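Local structure of nicotinate phosphoribosyltransferase (Saccharomyces cerevisiae, 1VLP) at residues 97-100 with 104-107. The protein catalyses the ATP-dependent synthesis of nicotinate ribonucleotide from nicotinate and phosphoribosyl diphosphate, the first step of NAD biosynthesis from nicotinic acid. Numbering follows the deposited sequence.
Sequences IKYI and NYKL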
loop_
_atom_site.group_PDB
_atom_site.type_symbol
_atom_site.label_atom_id
_atom_site.label_comp_id
_atom_site.label_asym_id
_atom_site.label_seq_id
_atom_site.Cartn_x
_atom_site.Cartn_y
_atom_site.Cartn_z
ATOM N N ILE A 97 12.250 15.642 -7.924
ATOM C CA ILE A 97 12.662 16.365 -6.698
ATOM C C ILE A 97 12.494 17.876 -6.850
ATOM O O ILE A 97 12.019 18.525 -5.909
ATOM C CB ILE A 97 14.114 15.987 -6.313
ATOM C CG1 ILE A 97 14.200 14.496 -5.931
ATOM C CG2 ILE A 97 14.665 16.885 -5.196
ATOM C CD1 ILE A 97 13.452 14.043 -4.628
ATOM N N LYS A 98 12.910 18.435 -7.999
ATOM C CA LYS A 98 12.687 19.849 -8.303
ATOM C C LYS A 98 11.208 20.244 -8.280
ATOM O O LYS A 98 10.832 21.319 -7.746
ATOM C CB LYS A 98 13.297 20.218 -9.662
ATOM C CG LYS A 98 13.206 21.688 -10.016
ATOM C CD LYS A 98 14.196 22.059 -11.129
ATOM N N TYR A 99 10.385 19.365 -8.855
ATOM C CA TYR A 99 8.947 19.553 -8.936
ATOM C C TYR A 99 8.288 19.579 -7.563
ATOM O O TYR A 99 7.516 20.500 -7.282
ATOM C CB TYR A 99 8.342 18.501 -9.891
ATOM C CG TYR A 99 6.934 18.052 -9.660
ATOM C CD1 TYR A 99 5.847 18.812 -10.074
ATOM C CD2 TYR A 99 6.689 16.796 -9.099
ATOM C CE1 TYR A 99 4.553 18.352 -9.871
ATOM C CE2 TYR A 99 5.415 16.328 -8.917
ATOM C CZ TYR A 99 4.355 17.112 -9.284
ATOM O OH TYR A 99 3.083 16.618 -9.108
ATOM N N ILE A 100 8.622 18.620 -6.695
ATOM C CA ILE A 100 8.059 18.652 -5.339
ATOM C C ILE A 100 8.726 19.677 -4.383
ATOM O O ILE A 100 8.146 19.987 -3.327
ATOM C CB ILE A 100 7.963 17.267 -4.673
ATOM C CG1 ILE A 100 9.346 16.584 -4.547
ATOM C CG2 ILE A 100 6.963 16.386 -5.443
ATOM C CD1 ILE A 100 9.385 15.479 -3.530
ATOM N N ASN A 104 5.625 26.055 -6.042
ATOM C CA ASN A 104 4.376 25.814 -6.764
ATOM C C ASN A 104 3.674 24.522 -6.340
ATOM O O ASN A 104 2.439 24.416 -6.471
ATOM C CB ASN A 104 4.580 25.808 -8.287
ATOM C CG ASN A 104 5.070 27.140 -8.819
ATOM O OD1 ASN A 104 4.500 28.206 -8.524
ATOM N ND2 ASN A 104 6.148 27.093 -9.589
ATOM N N TYR A 105 4.436 23.540 -5.825
ATOM C CA TYR A 105 3.861 22.274 -5.433
ATOM C C TYR A 105 2.882 22.333 -4.208
ATOM O O TYR A 105 3.223 22.853 -3.123
ATOM C CB TYR A 105 4.946 21.206 -5.198
ATOM C CG TYR A 105 4.278 19.899 -4.902
ATOM C CD1 TYR A 105 3.749 19.125 -5.947
ATOM C CD2 TYR A 105 4.037 19.498 -3.584
ATOM C CE1 TYR A 105 3.052 17.964 -5.688
ATOM C CE2 TYR A 105 3.329 18.312 -3.315
ATOM C CZ TYR A 105 2.862 17.559 -4.382
ATOM O OH TYR A 105 2.171 16.402 -4.159
ATOM N N LYS A 106 1.698 21.753 -4.379
ATOM C CA LYS A 106 0.810 21.485 -3.282
ATOM C C LYS A 106 -0.313 20.590 -3.743
ATOM O O LYS A 106 -0.551 20.447 -4.946
ATOM C CB LYS A 106 0.203 22.786 -2.742
ATOM C CG LYS A 106 -0.622 23.526 -3.759
ATOM C CD LYS A 106 -0.826 24.997 -3.366
ATOM C CE LYS A 106 -0.826 25.925 -4.606
ATOM N NZ LYS A 106 0.481 26.061 -5.359
ATOM N N LEU A 107 -1.012 20.026 -2.776
ATOM C CA LEU A 107 -2.263 19.318 -3.049
ATOM C C LEU A 107 -3.389 20.348 -3.129
ATOM O O LEU A 107 -3.334 21.407 -2.442
ATOM C CB LEU A 107 -2.526 18.289 -1.926
ATOM C CG LEU A 107 -1.527 17.140 -1.783
ATOM C CD1 LEU A 107 -1.927 16.318 -0.574
ATOM C CD2 LEU A 107 -1.512 16.310 -3.106
#
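Y105 sets one edge of its ring against a face of Y99, a T-shaped aromatic pair formed where the loop after helix 94-101 turns back against the last turn of that helix. The ring centroids are 5.4 Å apart and the planes stand at 75°. The edge is formed by CD1 and CE1 of Y105. Both atoms lie 3.9 Å from Y99 CZ, so they meet the phenol end of the ring. Y99 OH comes 3.7 Å from Y105 CE1, near the plane of the Y105 ring.

I100 takes a face of the same Y105 ring. Its CG2 methyl sits 4.2 Å from the ring centroid, 10° off the normal, which makes a well-centred CH-pi contact. Y105 is therefore held on a face by an isoleucine and at an edge by a tyrosine, two consecutive residues of the helix. Its CG is anti to the backbone N (chi1 -176°), which sends the ring from the loop across to the helix.

Further partners help to place the Y99 ring and I100. The phenol of Y99 is hydrogen-bonded to H32 NE2, and its ring also stacks with F36; both residues belong to helix 26-38. I100 packs on I82 and L85 of helix 79-88, and Y105 touches L142. The buried contact joins the loop to the end of helix 94-101, and Y99 and I100 carry it on to helices 26-38 and 79-88 within the N-terminal domain, away from the residues that probably bind nicotinate and phosphoribosyl diphosphate.

On the loop, K106 points away from the helix, and its NZ curls back to donate to N104 O at 2.8 Å. At the base of the Y105 side chain, CB rests 3.4 Å from the backbone O of Y99.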